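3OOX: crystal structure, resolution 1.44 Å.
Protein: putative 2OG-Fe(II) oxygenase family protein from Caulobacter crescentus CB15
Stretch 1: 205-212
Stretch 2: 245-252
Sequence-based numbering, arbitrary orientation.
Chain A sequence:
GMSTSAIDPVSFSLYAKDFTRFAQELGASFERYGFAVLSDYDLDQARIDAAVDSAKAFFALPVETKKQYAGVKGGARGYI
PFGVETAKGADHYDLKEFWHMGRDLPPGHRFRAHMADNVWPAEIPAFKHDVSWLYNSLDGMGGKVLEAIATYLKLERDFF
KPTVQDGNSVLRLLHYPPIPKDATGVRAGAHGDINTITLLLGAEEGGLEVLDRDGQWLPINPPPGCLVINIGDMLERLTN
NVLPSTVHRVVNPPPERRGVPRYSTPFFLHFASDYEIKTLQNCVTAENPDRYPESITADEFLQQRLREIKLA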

# COMPACT_ATOMS: atom_id res chain seq x y z
N GLU A 205 -0.35 13.95 -10.06
CA GLU A 205 0.75 14.17 -11.02
C GLU A 205 1.98 13.32 -10.70
O GLU A 205 3.13 13.73 -10.93
CB GLU A 205 1.13 15.66 -11.07
CG GLU A 205 -0.03 16.58 -11.49
CD GLU A 205 -0.59 16.24 -12.86
OE1 GLU A 205 0.19 15.87 -13.76
OE2 GLU A 205 -1.83 16.36 -13.05
N GLY A 206 1.73 12.12 -10.18
CA GLY A 206 2.81 11.21 -9.78
C GLY A 206 3.20 10.15 -10.79
O GLY A 206 4.11 9.37 -10.49
N GLY A 207 2.49 10.04 -11.91
CA GLY A 207 2.82 9.02 -12.92
C GLY A 207 2.37 7.58 -12.67
O GLY A 207 2.85 6.63 -13.32
N LEU A 208 1.42 7.40 -11.76
CA LEU A 208 0.89 6.06 -11.48
C LEU A 208 0.03 5.59 -12.63
O LEU A 208 -0.81 6.34 -13.15
CB LEU A 208 0.08 6.06 -10.18
CG LEU A 208 -0.56 4.73 -9.76
CD1 LEU A 208 0.45 3.61 -9.40
CD2 LEU A 208 -1.49 5.00 -8.57
N GLU A 209 0.24 4.35 -13.07
CA GLU A 209 -0.56 3.77 -14.12
C GLU A 209 -0.94 2.34 -13.76
O GLU A 209 -0.15 1.63 -13.14
CB GLU A 209 0.21 3.76 -15.42
CG GLU A 209 0.66 5.16 -15.86
CD GLU A 209 1.26 5.19 -17.25
OE1 GLU A 209 1.74 4.13 -17.72
OE2 GLU A 209 1.27 6.31 -17.87
N VAL A 210 -2.14 1.92 -14.16
CA VAL A 210 -2.59 0.54 -13.95
C VAL A 210 -2.71 -0.16 -15.29
O VAL A 210 -3.19 0.43 -16.26
CB VAL A 210 -3.95 0.47 -13.21
CG1 VAL A 210 -5.08 1.24 -13.94
CG2 VAL A 210 -4.37 -0.99 -12.93
N LEU A 211 -2.28 -1.42 -15.35
CA LEU A 211 -2.43 -2.18 -16.57
C LEU A 211 -3.87 -2.69 -16.70
O LEU A 211 -4.36 -3.48 -15.85
CB LEU A 211 -1.44 -3.35 -16.56
CG LEU A 211 -1.39 -4.18 -17.84
CD1 LEU A 211 -0.80 -3.34 -18.98
CD2 LEU A 211 -0.54 -5.42 -17.60
N ASP A 212 -4.56 -2.24 -17.75
CA ASP A 212 -5.94 -2.68 -17.98
C ASP A 212 -5.95 -4.10 -18.57
O ASP A 212 -4.93 -4.61 -19.03
CB ASP A 212 -6.68 -1.71 -18.89
CG ASP A 212 -8.20 -1.80 -18.76
OD1 ASP A 212 -8.73 -2.55 -17.90
OD2 ASP A 212 -8.88 -1.11 -19.54
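Stretch 2, residues 245-252: STVHRVVN

Antiparallel β-pairing alternates two kinds of residue pair, one held by reciprocal backbone hydrogen bonds and one that brings CA atoms close without them. The meeting of residues 245-252 with residues 205-212 in this putative 2OG-Fe(II) oxygenase family protein is a compact example. The strand 208-211 and the strand that ends at Val250 run in nearly opposite N-to-C directions, at 155°, and their axes approach to 4.7 Å. The two stretches together bury 532 Å² against each other.

Stretch 2 begins clear of its partner. Ser245, extended at phi/psi -91/110, makes no contact with stretch 1. Thr246, also extended (-104/160), is the first to touch: its CA-to-CB bond points toward stretch 1, and OG1 lies 3.6 Å from Val210 CG2. Val247 (-85/134) supplies the first hydrogen bond of the ladder through its carbonyl. Leu211 N donates to Val247 O over 2.8 Å, and the 176° angle at the hydrogen makes this bond almost straight. The two side chains meet near their bases, with Val247 CB 4.2 Å from Leu211 CB.

His248 (-140/166) pairs with Val210 at a non-hydrogen-bonded position, their CA atoms only 4.3 Å apart. Glu209 O comes within 3.2 Å of His248 CA. The chi1 of the histidine is p (51°), and its ring is steadied from within stretch 2, where ND1 donates to Thr246 O at 3.1 Å. The ring also meets Leu208 obliquely, His248 CD2 standing 4.2 Å from Leu208 CD1.

At Arg249 (-151/168) the pattern switches. Arg249 CA lies 5.4 Å from Glu209 CA, the wider spacing of a hydrogen-bonded pair: Arg249 N donates to Glu209 O at 3.0 Å, and Glu209 N returns a bond to Arg249 O at 2.8 Å. Both side chains leave on the same face of the sheet, so a charge pairing reinforces the backbone one. From an extended side chain, chi1 p followed by chi2 and chi3 both t, the guanidinium presents its edge to the carboxylate; Arg249 NH2 and Arg249 NE both bond to Glu209 OE1, at 2.8 and 2.9 Å, within a salt bridge.

Val250 (-124/122) returns to the face carrying His248, Val210 and Leu208. Its CA is 4.4 Å from Leu208 CA, again without reciprocal hydrogen bonds, though Val250 CA makes a CA-H...O contact with Gly207 O at 3.3 Å. Its CG2 lies 4.3 Å from Leu208 CD1, while CG1 approaches Gly206 O to 3.2 Å.

Beyond the strand, Val251 (-84/159) extends the ladder by one bond, its N donating to Gly207 O at 2.9 Å. Gly207 has a positive phi, which favours glycine, and a CB there would fall 2.7 Å from Val251 O, a clash. A water closes this end by donating to both Val251 O, at 2.8 Å, and Gly206 O, at 2.9 Å. Asn252 (-65/148), modelled only to CB, then points away and makes no contact.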

# COMPACT_ATOMS: atom_id res chain seq x y z
N SER A 245 -6.21 -8.30 -8.11
CA SER A 245 -4.98 -7.62 -7.73
C SER A 245 -4.25 -7.32 -9.03
O SER A 245 -3.80 -8.23 -9.73
CB SER A 245 -4.15 -8.49 -6.84
OG SER A 245 -2.95 -7.85 -6.54
N THR A 246 -4.20 -6.05 -9.39
CA THR A 246 -3.73 -5.68 -10.72
C THR A 246 -2.31 -5.11 -10.72
O THR A 246 -1.77 -4.65 -9.70
CB THR A 246 -4.75 -4.73 -11.37
OG1 THR A 246 -4.93 -3.59 -10.55
CG2 THR A 246 -6.08 -5.46 -11.48
N VAL A 247 -1.71 -5.15 -11.91
CA VAL A 247 -0.35 -4.73 -12.14
C VAL A 247 -0.33 -3.23 -12.37
O VAL A 247 -1.19 -2.67 -13.09
CB VAL A 247 0.22 -5.48 -13.36
CG1 VAL A 247 1.57 -4.90 -13.78
CG2 VAL A 247 0.34 -6.97 -13.03
N HIS A 248 0.60 -2.57 -11.70
CA HIS A 248 0.75 -1.14 -11.83
C HIS A 248 2.21 -0.71 -11.87
O HIS A 248 3.11 -1.48 -11.54
CB HIS A 248 -0.02 -0.43 -10.70
CG HIS A 248 0.28 -0.93 -9.32
ND1 HIS A 248 -0.27 -2.09 -8.81
CD2 HIS A 248 1.00 -0.38 -8.32
CE1 HIS A 248 0.14 -2.25 -7.56
NE2 HIS A 248 0.89 -1.21 -7.23
N ARG A 249 2.45 0.53 -12.28
CA ARG A 249 3.79 1.06 -12.41
C ARG A 249 3.73 2.54 -12.18
O ARG A 249 2.66 3.13 -12.19
CB ARG A 249 4.35 0.79 -13.80
CG ARG A 249 3.68 1.58 -14.92
CD ARG A 249 4.27 1.21 -16.26
NE ARG A 249 3.71 2.04 -17.33
CZ ARG A 249 4.14 2.05 -18.59
NH1 ARG A 249 5.13 1.23 -18.96
NH2 ARG A 249 3.57 2.86 -19.47
N VAL A 250 4.90 3.15 -12.03
CA VAL A 250 5.04 4.58 -11.99
C VAL A 250 6.02 5.00 -13.07
O VAL A 250 7.17 4.53 -13.09
CB VAL A 250 5.54 5.06 -10.64
CG1 VAL A 250 5.66 6.57 -10.66
CG2 VAL A 250 4.59 4.59 -9.52
N VAL A 251 5.56 5.85 -13.98
CA VAL A 251 6.43 6.33 -15.07
C VAL A 251 7.26 7.52 -14.58
O VAL A 251 6.91 8.17 -13.59
CB VAL A 251 5.61 6.65 -16.33
CG1 VAL A 251 4.86 5.42 -16.76
CG2 VAL A 251 4.66 7.81 -16.10
N ASN A 252 8.37 7.79 -15.27
CA ASN A 252 9.24 8.90 -14.91
C ASN A 252 8.51 10.22 -15.09
O ASN A 252 7.64 10.33 -15.97
CB ASN A 252 10.54 8.88 -15.73
O HOH W 1 6.76 9.94 -11.47